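Pectate lyase 1 (Juniperus ashei, PDB 1PXZ) cleaves de-esterified pectin by calcium-dependent beta-elimination, though with low pectate lyase activity, and is the major allergen of mountain cedar pollen. Local coordinates at residues S6-D11 against D93-D98; N17-A22 against G38-V43; C107-K112 against H146-D151; D133-V136 against G141-P144; L237-N242 against N319-N324. All blocks are in the same frame, centred on the assembly; numbering follows the deposited sequence.

Interaction 1 of 5, residues S6-D11 against D93-D98; sequences SCWRGD and DGRGAD
Trp8 and Arg95 reach for each other from opposite directions and make the whole of this small, buried contact. The outer corner of the indole benzo ring arrives at the rim of the guanidinium group, with Trp8 CZ3 3.5 Å from Arg95 NH1. The two flat groups stand nearly perpendicular, 82° apart, so this is no parallel stack. Arg95 CZ lies 5.1 Å from the centroid of the six-membered ring, a long cation-pi geometry that can add at most a weak attraction. Trp8 carries CG between its own N and C (chi1 64°), which swings the indole off helix 5-9 and toward the 93-98 turn. The aliphatic part of Arg9 lies over one face of that ring, CG above its centre.

One shell further out, Asp93 fixes the arginine. Arg95 grips it side-on, NE giving 2.9 Å to Asp93 OD1 and NH2 giving 2.9 Å to Asp93 OD2. Its backbone N also donates to Asp93 OD1, at 3.1 Å and from the other face of the carboxylate, closing an Asx turn. The two side-on bonds through NE and NH2 should fix the guanidinium plane, and the backbone bond steadies the carboxylate, leaving NH1 toward the tryptophan. Arg18 and Trp69 give Asp93 OD2 further partners, and Arg95 NH2 also donates to Arg18 O.

The N-terminal helix, tied by the Cys7-Cys24 disulfide, is thus laid against a type II turn, Gly94 to Ala97, that joins strands 90-93 and 99-102 of the parallel beta-helix.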
# COMPACT_ATOMS: atom_id res chain seq x y z
N SER A 6 -12.20 13.04 -4.61
CA SER A 6 -12.96 14.20 -5.09
C SER A 6 -12.28 14.87 -6.29
O SER A 6 -12.93 15.47 -7.14
CB SER A 6 -13.14 15.23 -3.96
OG SER A 6 -11.88 15.84 -3.71
N CYS A 7 -10.98 14.72 -6.36
CA CYS A 7 -10.12 15.36 -7.35
C CYS A 7 -10.35 14.74 -8.72
O CYS A 7 -10.31 15.48 -9.70
CB CYS A 7 -8.67 15.24 -6.90
SG CYS A 7 -7.38 15.72 -8.07
N TRP A 8 -10.60 13.43 -8.85
CA TRP A 8 -10.77 12.88 -10.20
C TRP A 8 -12.15 12.32 -10.43
O TRP A 8 -12.53 11.87 -11.53
CB TRP A 8 -9.71 11.80 -10.46
CG TRP A 8 -9.81 10.60 -9.58
CD1 TRP A 8 -9.18 10.51 -8.35
CD2 TRP A 8 -10.51 9.37 -9.77
NE1 TRP A 8 -9.46 9.29 -7.79
CE2 TRP A 8 -10.27 8.57 -8.63
CE3 TRP A 8 -11.31 8.86 -10.79
CZ2 TRP A 8 -10.81 7.30 -8.50
CZ3 TRP A 8 -11.85 7.58 -10.66
CH2 TRP A 8 -11.59 6.82 -9.52
N ARG A 9 -13.00 12.31 -9.41
CA ARG A 9 -14.38 11.88 -9.62
C ARG A 9 -15.39 13.01 -9.57
O ARG A 9 -16.59 12.77 -9.76
CB ARG A 9 -14.76 10.83 -8.57
CG ARG A 9 -13.65 9.79 -8.39
CD ARG A 9 -14.11 8.59 -7.57
NE ARG A 9 -15.00 7.72 -8.32
CZ ARG A 9 -15.34 6.50 -7.90
NH1 ARG A 9 -14.87 6.02 -6.75
NH2 ARG A 9 -16.16 5.77 -8.65
N GLY A 10 -15.00 14.26 -9.32
CA GLY A 10 -15.93 15.36 -9.21
C GLY A 10 -16.38 15.98 -10.51
O GLY A 10 -17.58 16.16 -10.74
N ASP A 11 -15.47 16.36 -11.42
CA ASP A 11 -15.97 16.93 -12.68
C ASP A 11 -15.16 16.33 -13.82
O ASP A 11 -14.61 17.04 -14.67
CB ASP A 11 -15.90 18.44 -12.71
CG ASP A 11 -14.48 18.93 -12.57
OD1 ASP A 11 -13.68 18.13 -12.04
OD2 ASP A 11 -14.19 20.07 -13.02
N ASP A 93 -3.61 0.10 -14.11
CA ASP A 93 -4.91 0.69 -13.84
C ASP A 93 -6.02 -0.32 -14.12
O ASP A 93 -6.32 -0.58 -15.29
CB ASP A 93 -5.03 1.98 -14.67
CG ASP A 93 -6.37 2.65 -14.73
OD1 ASP A 93 -7.32 2.33 -13.97
OD2 ASP A 93 -6.58 3.57 -15.57
N GLY A 94 -6.65 -0.88 -13.09
CA GLY A 94 -7.73 -1.85 -13.25
C GLY A 94 -9.12 -1.32 -13.44
O GLY A 94 -10.11 -2.06 -13.43
N ARG A 95 -9.30 0.00 -13.58
CA ARG A 95 -10.64 0.54 -13.77
C ARG A 95 -11.21 0.03 -15.10
O ARG A 95 -10.47 0.08 -16.08
CB ARG A 95 -10.66 2.08 -13.79
CG ARG A 95 -10.40 2.63 -12.35
CD ARG A 95 -10.22 4.15 -12.44
NE ARG A 95 -9.06 4.51 -13.27
CZ ARG A 95 -8.67 5.76 -13.51
NH1 ARG A 95 -9.35 6.77 -12.98
NH2 ARG A 95 -7.61 6.00 -14.28
N GLY A 96 -12.46 -0.40 -15.03
CA GLY A 96 -13.12 -0.78 -16.27
C GLY A 96 -13.03 -2.27 -16.51
O GLY A 96 -13.60 -2.80 -17.46
N ALA A 97 -12.32 -2.98 -15.65
CA ALA A 97 -12.25 -4.43 -15.72
C ALA A 97 -12.11 -5.05 -14.33
O ALA A 97 -11.70 -4.39 -13.37
CB ALA A 97 -11.07 -4.89 -16.57
N ASP A 98 -12.47 -6.33 -14.28
CA ASP A 98 -12.25 -7.10 -13.06
C ASP A 98 -10.94 -7.85 -13.19
O ASP A 98 -10.98 -8.93 -13.78
CB ASP A 98 -13.36 -8.13 -12.85
CG ASP A 98 -14.72 -7.48 -12.64
OD1 ASP A 98 -14.72 -6.28 -12.27
OD2 ASP A 98 -15.74 -8.16 -12.85

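Interaction 2 of 5, residues N17-A22 against G38-V43; sequences NRMKLA and GDFYTV
Gly38, just ahead of strand 39-43, receives the end of Met19: the methyl carbon CE sits 3.3 Å from Gly38 O. This is the nearest approach between the two segments, and it brings a weakly polarised methyl group up to a carbonyl oxygen.

Phe40 follows and carries most of the rest. Its ring leaves the strand toward the 3-10 segment and is met by two consecutive residues of it. Met19 comes from the opposite direction and passes its end over one face of the ring, offset toward the rim. Met19 CE lies 4.2 Å from the ring centroid and 17° off the normal, a CH-pi contact. The sulfur stands farther off and obliquely, SD 5.1 Å from the centroid, so the Met-aromatic contact is led by the methyl. Nearer the backbone, Met19 CG is 4.0 Å from Phe40 CZ. The methionine chain runs extended beyond CG (chi2 -171°, chi3 172°), which gives it the length to reach both Phe40 and Gly38.

Arg18 slants past the same ring with its aliphatic portion, CB and CD each about 4.0 Å from Phe40 CE1. Its guanidinium group continues beyond to a salt bridge with Asp93. Trp69 of the neighbouring strand 68-72 also meets the Phe40 ring, and Met19 touches that tryptophan.

With a methyl, a thioether and the methylenes of an arginine as the atoms presented to Phe40, the contact at the surface near the start of the beta-helix rests on dispersion and shape, while the arginine's charge is spent elsewhere.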
# COMPACT_ATOMS: atom_id res chain seq x y z
N ASN A 17 -10.95 10.01 -19.37
CA ASN A 17 -9.74 10.74 -18.97
C ASN A 17 -8.99 9.98 -17.89
O ASN A 17 -8.85 10.45 -16.76
CB ASN A 17 -10.13 12.13 -18.51
CG ASN A 17 -8.99 13.10 -18.34
OD1 ASN A 17 -9.28 14.26 -18.00
ND2 ASN A 17 -7.75 12.71 -18.57
N ARG A 18 -8.48 8.79 -18.22
CA ARG A 18 -7.88 7.97 -17.16
C ARG A 18 -6.70 8.68 -16.52
O ARG A 18 -6.43 8.44 -15.34
CB ARG A 18 -7.40 6.62 -17.69
CG ARG A 18 -8.49 5.61 -18.04
CD ARG A 18 -7.81 4.40 -18.72
NE ARG A 18 -8.77 3.35 -19.06
CZ ARG A 18 -9.13 2.39 -18.21
NH1 ARG A 18 -8.60 2.36 -16.98
NH2 ARG A 18 -10.00 1.47 -18.61
N MET A 19 -5.93 9.54 -17.21
CA MET A 19 -4.71 9.98 -16.53
C MET A 19 -4.94 11.13 -15.56
O MET A 19 -4.03 11.59 -14.87
CB MET A 19 -3.66 10.39 -17.57
CG MET A 19 -3.24 9.19 -18.45
SD MET A 19 -1.82 9.69 -19.44
CE MET A 19 -1.30 8.18 -20.21
N LYS A 20 -6.19 11.59 -15.46
CA LYS A 20 -6.47 12.62 -14.45
C LYS A 20 -6.16 12.09 -13.06
O LYS A 20 -5.76 12.86 -12.19
CB LYS A 20 -7.93 13.04 -14.53
CG LYS A 20 -8.32 14.16 -13.59
CD LYS A 20 -9.69 14.71 -13.97
CE LYS A 20 -9.92 16.05 -13.28
NZ LYS A 20 -11.36 16.23 -12.94
N LEU A 21 -6.35 10.79 -12.85
CA LEU A 21 -6.01 10.15 -11.58
C LEU A 21 -4.64 10.57 -11.07
O LEU A 21 -4.43 10.82 -9.88
CB LEU A 21 -6.06 8.62 -11.76
CG LEU A 21 -5.69 7.80 -10.52
CD1 LEU A 21 -6.74 7.93 -9.44
CD2 LEU A 21 -5.47 6.34 -10.91
N ALA A 22 -3.67 10.67 -11.97
CA ALA A 22 -2.30 10.92 -11.53
C ALA A 22 -2.12 12.33 -10.96
O ALA A 22 -1.10 12.59 -10.32
CB ALA A 22 -1.31 10.68 -12.66
N GLY A 38 2.84 8.98 -20.71
CA GLY A 38 3.29 7.85 -21.53
C GLY A 38 2.17 7.44 -22.46
O GLY A 38 1.17 8.17 -22.46
N ASP A 39 2.33 6.34 -23.20
CA ASP A 39 1.21 5.85 -23.98
C ASP A 39 0.34 4.92 -23.15
O ASP A 39 0.84 4.29 -22.21
CB ASP A 39 1.67 5.01 -25.19
CG ASP A 39 2.75 5.70 -26.00
OD1 ASP A 39 2.48 6.84 -26.44
OD2 ASP A 39 3.84 5.12 -26.20
N PHE A 40 -0.93 4.78 -23.53
CA PHE A 40 -1.73 3.71 -22.98
C PHE A 40 -1.24 2.37 -23.54
O PHE A 40 -0.91 2.31 -24.72
CB PHE A 40 -3.20 3.87 -23.32
CG PHE A 40 -3.87 5.04 -22.60
CD1 PHE A 40 -4.08 4.99 -21.23
CD2 PHE A 40 -4.29 6.15 -23.31
CE1 PHE A 40 -4.71 6.05 -20.58
CE2 PHE A 40 -4.90 7.22 -22.66
CZ PHE A 40 -5.10 7.16 -21.29
N TYR A 41 -1.20 1.34 -22.72
CA TYR A 41 -0.82 -0.03 -23.07
C TYR A 41 -1.97 -0.95 -22.67
O TYR A 41 -2.39 -0.99 -21.51
CB TYR A 41 0.49 -0.46 -22.39
CG TYR A 41 0.85 -1.92 -22.66
CD1 TYR A 41 1.62 -2.27 -23.76
CD2 TYR A 41 0.46 -2.96 -21.81
CE1 TYR A 41 1.94 -3.60 -23.99
CE2 TYR A 41 0.76 -4.28 -22.02
CZ TYR A 41 1.52 -4.60 -23.14
OH TYR A 41 1.81 -5.93 -23.32
N THR A 42 -2.46 -1.77 -23.60
CA THR A 42 -3.59 -2.62 -23.24
C THR A 42 -3.15 -4.07 -23.11
O THR A 42 -2.50 -4.60 -24.03
CB THR A 42 -4.74 -2.52 -24.28
OG1 THR A 42 -5.19 -1.16 -24.37
CG2 THR A 42 -5.91 -3.40 -23.84
N VAL A 43 -3.50 -4.68 -21.99
CA VAL A 43 -3.29 -6.10 -21.78
C VAL A 43 -4.43 -6.85 -22.48
O VAL A 43 -5.59 -6.67 -22.10
CB VAL A 43 -3.25 -6.51 -20.29
CG1 VAL A 43 -3.06 -8.01 -20.16
CG2 VAL A 43 -2.14 -5.74 -19.58

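Interaction 3 of 5, residues C107-K112 against H146-D151; sequences CLFMRK and HAQDGD
Phe109 and Gln148 meet at a slant, the far end of the phenyl ring lying against the first methylenes of the glutamine. Gln148 CB is 3.6 Å from Phe109 CZ, and CG is 3.7 Å from Phe109 CE2. The glutamine chain bends at the CB-CG bond (chi2 -69°), and its amide plane ends up 80° from the plane of the phenyl. At the rim of the same ring, near its plane, comes the carbonyl of Asp149, with Asp149 O 4.1 Å from Phe109 CZ. Over the centre of one face sits a water, which donates to Leu108 O at 2.6 Å and to Asp151 O at 2.9 Å.

Cys107, in a disulfide with Cys126, turns its CB to 3.6 Å from Asp151 O. A second water links these two residues, accepting from Cys107 N at 2.8 Å and donating to Asp151 O at 2.8 Å. Asp151 O thus accepts from two waters, and the cysteine methylene merely packs beside it.

The Asp151 carboxylate serves a different neighbourhood, accepting from Gly174 N and lying close to Asp173 and Asp177. Those two, with Asp149, are the probable calcium ligands, judged by related proteins. The link from strand 108-111 to the loop that brings Asp149 to the probable calcium site is therefore apolar at Phe109, while ordered water fills in at Asp151, just before the direct backbone pairing of Leu108 with Ala152 and Thr154 begins.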
# COMPACT_ATOMS: atom_id res chain seq x y z
N CYS A 107 3.23 -12.38 -6.98
CA CYS A 107 2.52 -11.16 -7.35
C CYS A 107 3.47 -10.04 -7.72
O CYS A 107 4.40 -10.29 -8.51
CB CYS A 107 1.54 -10.82 -6.21
SG CYS A 107 0.21 -12.08 -6.15
N LEU A 108 3.29 -8.84 -7.19
CA LEU A 108 3.94 -7.64 -7.73
C LEU A 108 5.12 -7.16 -6.89
O LEU A 108 5.05 -7.10 -5.65
CB LEU A 108 2.96 -6.46 -7.82
CG LEU A 108 1.69 -6.73 -8.65
CD1 LEU A 108 0.79 -5.51 -8.63
CD2 LEU A 108 2.07 -7.15 -10.06
N PHE A 109 6.18 -6.82 -7.62
CA PHE A 109 7.46 -6.46 -7.03
C PHE A 109 7.99 -5.19 -7.67
O PHE A 109 7.91 -4.99 -8.87
CB PHE A 109 8.50 -7.59 -7.20
CG PHE A 109 8.20 -8.84 -6.37
CD1 PHE A 109 7.18 -9.71 -6.73
CD2 PHE A 109 8.94 -9.11 -5.24
CE1 PHE A 109 6.87 -10.84 -6.00
CE2 PHE A 109 8.64 -10.24 -4.49
CZ PHE A 109 7.63 -11.09 -4.87
N MET A 110 8.54 -4.32 -6.84
CA MET A 110 9.21 -3.12 -7.34
C MET A 110 10.56 -2.99 -6.64
O MET A 110 10.61 -3.05 -5.40
CB MET A 110 8.35 -1.88 -7.11
CG MET A 110 7.12 -1.80 -8.03
SD MET A 110 5.80 -0.91 -7.20
CE MET A 110 5.24 -2.20 -6.07
N ARG A 111 11.63 -2.84 -7.42
CA ARG A 111 12.94 -2.77 -6.76
C ARG A 111 13.80 -1.71 -7.44
O ARG A 111 14.04 -1.74 -8.64
CB ARG A 111 13.64 -4.13 -6.78
CG ARG A 111 15.02 -4.10 -6.13
CD ARG A 111 15.98 -4.99 -6.90
NE ARG A 111 15.53 -6.37 -6.94
CZ ARG A 111 15.85 -7.28 -7.86
NH1 ARG A 111 16.65 -6.94 -8.86
NH2 ARG A 111 15.36 -8.51 -7.78
N LYS A 112 14.25 -0.73 -6.66
CA LYS A 112 15.07 0.33 -7.25
C LYS A 112 14.42 1.02 -8.44
O LYS A 112 15.05 1.20 -9.49
CB LYS A 112 16.43 -0.23 -7.66
CG LYS A 112 17.25 -0.75 -6.49
CD LYS A 112 18.65 -1.14 -6.96
CE LYS A 112 19.64 -1.14 -5.80
NZ LYS A 112 18.96 -0.92 -4.50
N HIS A 146 15.86 -14.77 -6.23
CA HIS A 146 15.71 -15.83 -5.22
C HIS A 146 14.24 -16.12 -4.96
O HIS A 146 13.36 -15.38 -5.40
CB HIS A 146 16.43 -15.43 -3.94
CG HIS A 146 15.84 -14.27 -3.18
ND1 HIS A 146 16.19 -12.96 -3.40
CD2 HIS A 146 14.93 -14.22 -2.18
CE1 HIS A 146 15.53 -12.15 -2.59
NE2 HIS A 146 14.75 -12.90 -1.84
N ALA A 147 13.96 -17.20 -4.22
CA ALA A 147 12.60 -17.47 -3.77
C ALA A 147 12.02 -16.32 -2.97
O ALA A 147 12.66 -15.85 -2.03
CB ALA A 147 12.60 -18.74 -2.92
N GLN A 148 10.82 -15.84 -3.28
CA GLN A 148 10.31 -14.68 -2.54
C GLN A 148 9.05 -14.99 -1.74
O GLN A 148 8.26 -15.83 -2.11
CB GLN A 148 9.95 -13.52 -3.47
CG GLN A 148 10.97 -13.13 -4.51
CD GLN A 148 12.19 -12.50 -3.86
OE1 GLN A 148 13.31 -12.97 -4.08
NE2 GLN A 148 11.93 -11.45 -3.09
N ASP A 149 8.84 -14.25 -0.64
CA ASP A 149 7.60 -14.38 0.12
C ASP A 149 6.38 -14.12 -0.76
O ASP A 149 6.45 -13.36 -1.72
CB ASP A 149 7.59 -13.40 1.30
CG ASP A 149 8.35 -13.89 2.51
OD1 ASP A 149 9.06 -14.91 2.42
OD2 ASP A 149 8.22 -13.24 3.58
N GLY A 150 5.26 -14.72 -0.41
CA GLY A 150 3.98 -14.52 -1.04
C GLY A 150 3.28 -13.25 -0.59
O GLY A 150 2.19 -13.28 -0.02
N ASP A 151 3.93 -12.12 -0.85
CA ASP A 151 3.38 -10.81 -0.57
C ASP A 151 2.60 -10.29 -1.77
O ASP A 151 3.02 -10.54 -2.91
CB ASP A 151 4.47 -9.78 -0.23
CG ASP A 151 5.30 -10.14 0.98
OD1 ASP A 151 4.76 -10.76 1.91
OD2 ASP A 151 6.50 -9.81 1.01
O HOH W 1 4.20 -12.67 -4.39
O HOH W 2 5.21 -8.86 -3.68

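Interaction 4 of 5, residues D133-V136 against G141-P144; sequences DVLV and GVEP
Asp133-Val136 and Gly141-Pro144 pair as the two arms of an antiparallel beta hairpin, a two-stranded excursion from the parallel beta-helix. The strands are strongly twisted, their directions 138° apart, and approach to 4.4 Å between axes.

The close-packed part is the backbone seam. Val134 and Glu143 form the hydrogen-bonded pair, with Val134 N to Glu143 O at 3.0 Å and Glu143 N to Val134 O at 3.1 Å. Nearer the turn, Val136 N gives a third bond to Gly141 O. Asp133 with Pro144 and Leu135 with Val142 are the non-hydrogen-bonded pairs, and there the alpha carbons come closest. Val142 CA lies 3.3 Å from Val134 O in a CA-H...O contact that fills in beside the regular bonds. Gly141 has a positive phi, 87°, a conformation that suits glycine.

Val134 is buried on one face against Met82 and Arg59; Leu135, on the opposite face, packs on Pro53 and Thr63. Together they tie the hairpin to helix 58-63 and nearby loops. The looser side is the face of Asp133, Val142 and Pro144, all three exposed, with Asp133 paired to Pro144. The Val142 side chain crosses that of Asp133 at about a right angle, CG1 3.6 Å from Asp133 CB, and its CG2 lies 3.9 Å from Leu135 CD1. Beside Glu143, Val136 meets its chain, extended beyond CG, at a slant, and Val136 CG2 stands 3.9 Å from Glu143 CB and 3.8 Å from Glu143 OE1.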
# COMPACT_ATOMS: atom_id res chain seq x y z
N ASP A 133 15.01 -17.77 -13.21
CA ASP A 133 15.33 -16.58 -14.01
C ASP A 133 14.08 -15.78 -14.34
O ASP A 133 12.97 -16.30 -14.55
CB ASP A 133 15.99 -16.97 -15.34
CG ASP A 133 17.40 -17.49 -15.20
OD1 ASP A 133 18.11 -17.04 -14.29
OD2 ASP A 133 17.80 -18.35 -16.02
N VAL A 134 14.24 -14.46 -14.40
CA VAL A 134 13.13 -13.58 -14.69
C VAL A 134 13.60 -12.36 -15.48
O VAL A 134 14.68 -11.85 -15.17
CB VAL A 134 12.48 -13.00 -13.41
CG1 VAL A 134 11.26 -12.17 -13.81
CG2 VAL A 134 12.08 -14.05 -12.39
N LEU A 135 12.84 -11.88 -16.45
CA LEU A 135 13.13 -10.60 -17.06
C LEU A 135 12.76 -9.48 -16.07
O LEU A 135 11.59 -9.11 -15.95
CB LEU A 135 12.40 -10.40 -18.40
CG LEU A 135 12.82 -9.10 -19.10
CD1 LEU A 135 13.98 -9.34 -20.07
CD2 LEU A 135 11.65 -8.45 -19.83
N VAL A 136 13.79 -9.00 -15.38
CA VAL A 136 13.59 -7.99 -14.34
C VAL A 136 13.04 -6.74 -15.01
O VAL A 136 12.00 -6.21 -14.61
CB VAL A 136 14.87 -7.72 -13.54
CG1 VAL A 136 14.67 -6.54 -12.61
CG2 VAL A 136 15.26 -8.95 -12.71
N GLY A 141 17.35 -6.90 -18.34
CA GLY A 141 17.51 -8.25 -18.87
C GLY A 141 17.17 -9.31 -17.85
O GLY A 141 16.59 -9.05 -16.79
N VAL A 142 17.53 -10.55 -18.19
CA VAL A 142 17.18 -11.72 -17.39
C VAL A 142 18.22 -11.95 -16.30
O VAL A 142 19.43 -11.86 -16.52
CB VAL A 142 17.00 -12.97 -18.28
CG1 VAL A 142 16.70 -14.24 -17.50
CG2 VAL A 142 15.89 -12.69 -19.29
N GLU A 143 17.71 -12.21 -15.09
CA GLU A 143 18.52 -12.37 -13.90
C GLU A 143 17.92 -13.43 -12.98
O GLU A 143 16.70 -13.59 -12.96
CB GLU A 143 18.55 -11.09 -13.06
CG GLU A 143 19.19 -9.88 -13.69
CD GLU A 143 19.71 -8.94 -12.61
OE1 GLU A 143 18.87 -8.39 -11.86
OE2 GLU A 143 20.95 -8.79 -12.53
N PRO A 144 18.74 -14.10 -12.20
CA PRO A 144 18.17 -15.08 -11.26
C PRO A 144 17.48 -14.30 -10.15
O PRO A 144 18.01 -13.28 -9.71
CB PRO A 144 19.39 -15.85 -10.76
CG PRO A 144 20.55 -14.94 -10.99
CD PRO A 144 20.21 -14.00 -12.11

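Interaction 5 of 5, residues L237-N242 against N319-N324; sequences LVHVAN and NIYNSN
His239 and Tyr321 supply the polar link between strand 237-241 and the 319-324 loop: ND1 and OH are 2.7 Å apart in a hydrogen bond that either could donate. The hydroxyl lies at the edge of the imidazole, in its plane, and the two side chains cross at about a right angle. Their rings meet obliquely, centroids 5.3 Å apart and planes at 62°. CG lies opposite the histidine's own N (chi1 -175°), which brings the ring up to the loop, and NE2, the far nitrogen, is hydrogen-bonded to Glu264. Tyr321 OH has a second partner in Thr216.

The apolar part belongs to Ile320. Its CD1 packs 3.6 Å from His239 CB, and its CG2 lies 4.3 Å from Leu237 CD2. CG1 is lodged between the isoleucine's N and C (chi1 58°) and folds back over the centre of one face of the Tyr321 ring. Leu262 of the next strand touches Ile320, as does Phe28.

With both imidazole nitrogens engaged, the ring's rotation is probably well fixed, and a chain of side-chain bonds from Glu264 through His239 and Tyr321 to Thr216 joins the C-terminal loop to three adjacent strands of the beta-helix.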
# COMPACT_ATOMS: atom_id res chain seq x y z
N LEU A 237 8.78 7.29 9.52
CA LEU A 237 7.62 8.09 9.89
C LEU A 237 6.39 7.61 9.13
O LEU A 237 6.47 7.49 7.90
CB LEU A 237 7.90 9.54 9.49
CG LEU A 237 6.80 10.59 9.49
CD1 LEU A 237 6.23 10.77 10.88
CD2 LEU A 237 7.35 11.92 8.98
N VAL A 238 5.30 7.35 9.85
CA VAL A 238 4.08 6.97 9.13
C VAL A 238 2.91 7.83 9.60
O VAL A 238 2.66 7.86 10.80
CB VAL A 238 3.68 5.50 9.34
CG1 VAL A 238 2.58 5.16 8.33
CG2 VAL A 238 4.85 4.55 9.20
N HIS A 239 2.24 8.47 8.67
CA HIS A 239 1.01 9.21 8.95
C HIS A 239 -0.19 8.31 8.66
O HIS A 239 -0.42 7.95 7.50
CB HIS A 239 0.97 10.50 8.14
CG HIS A 239 -0.19 11.40 8.43
ND1 HIS A 239 -0.81 12.17 7.49
CD2 HIS A 239 -0.83 11.61 9.62
CE1 HIS A 239 -1.81 12.84 8.05
NE2 HIS A 239 -1.84 12.52 9.35
N VAL A 240 -0.93 7.94 9.68
CA VAL A 240 -2.09 7.04 9.53
C VAL A 240 -3.37 7.85 9.68
O VAL A 240 -3.73 8.19 10.80
CB VAL A 240 -2.04 5.90 10.55
CG1 VAL A 240 -3.18 4.90 10.34
CG2 VAL A 240 -0.72 5.13 10.47
N ALA A 241 -4.04 8.19 8.56
CA ALA A 241 -5.10 9.18 8.62
C ALA A 241 -6.43 8.77 8.01
O ALA A 241 -6.45 8.31 6.86
CB ALA A 241 -4.62 10.43 7.85
N ASN A 242 -7.55 8.95 8.69
CA ASN A 242 -8.89 8.71 8.18
C ASN A 242 -9.05 7.31 7.56
O ASN A 242 -9.64 7.14 6.49
CB ASN A 242 -9.26 9.78 7.16
CG ASN A 242 -9.75 11.04 7.85
OD1 ASN A 242 -10.14 11.08 9.02
ND2 ASN A 242 -9.74 12.10 7.07
N ASN A 319 2.61 18.60 11.45
CA ASN A 319 3.40 19.47 10.58
C ASN A 319 4.47 18.69 9.82
O ASN A 319 5.67 18.79 10.06
CB ASN A 319 4.04 20.60 11.39
CG ASN A 319 4.27 21.83 10.53
OD1 ASN A 319 4.32 22.94 11.06
ND2 ASN A 319 4.40 21.63 9.23
N ILE A 320 4.03 17.87 8.86
CA ILE A 320 4.95 16.97 8.17
C ILE A 320 4.95 17.12 6.66
O ILE A 320 5.89 16.61 6.05
CB ILE A 320 4.60 15.51 8.55
CG1 ILE A 320 3.18 15.07 8.22
CG2 ILE A 320 4.88 15.28 10.05
CD1 ILE A 320 2.90 13.58 8.39
N TYR A 321 3.94 17.76 6.08
CA TYR A 321 3.71 17.87 4.65
C TYR A 321 4.01 19.25 4.08
O TYR A 321 3.71 20.24 4.75
CB TYR A 321 2.23 17.61 4.34
CG TYR A 321 1.77 16.19 4.57
CD1 TYR A 321 2.55 15.12 4.14
CD2 TYR A 321 0.57 15.93 5.21
CE1 TYR A 321 2.13 13.80 4.34
CE2 TYR A 321 0.14 14.62 5.41
CZ TYR A 321 0.93 13.57 4.98
OH TYR A 321 0.52 12.25 5.18
N ASN A 322 4.53 19.34 2.87
CA ASN A 322 4.63 20.61 2.15
C ASN A 322 3.34 20.88 1.40
O ASN A 322 2.37 20.13 1.45
CB ASN A 322 5.84 20.61 1.21
CG ASN A 322 5.74 19.66 0.04
OD1 ASN A 322 4.70 19.47 -0.58
ND2 ASN A 322 6.85 19.02 -0.34
N SER A 323 3.29 21.96 0.61
CA SER A 323 2.05 22.35 -0.02
C SER A 323 1.61 21.35 -1.09
O SER A 323 0.43 21.29 -1.43
CB SER A 323 2.17 23.74 -0.69
OG SER A 323 2.33 24.78 0.25
N ASN A 324 2.58 20.60 -1.62
CA ASN A 324 2.19 19.64 -2.67
C ASN A 324 1.64 18.35 -2.07
O ASN A 324 1.06 17.54 -2.81
CB ASN A 324 3.38 19.33 -3.57
CG ASN A 324 3.85 20.52 -4.41
OD1 ASN A 324 5.04 20.76 -4.41
ND2 ASN A 324 2.92 21.17 -5.08

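In the fold
Interactions 1 and 3 are buried, interaction 2 lies at the surface, and interactions 4 and 5 are partly buried. Interactions 1 and 2 form one unit near the N-terminal end: interaction 2 is nested in the loop closed by interaction 1, and Arg18 joins them through Asp93 and Arg95. Interaction 4 likewise sits inside the loop closed by interaction 3, touching it only loosely where Arg111 approaches Glu143. Interaction 5 lies on the opposite side of the chain's centre from these last two, about 37 Å centre to centre from interaction 4. Backbone bonds define the hairpin alone; the others attach peripheral segments to the beta-helix by side chains or water.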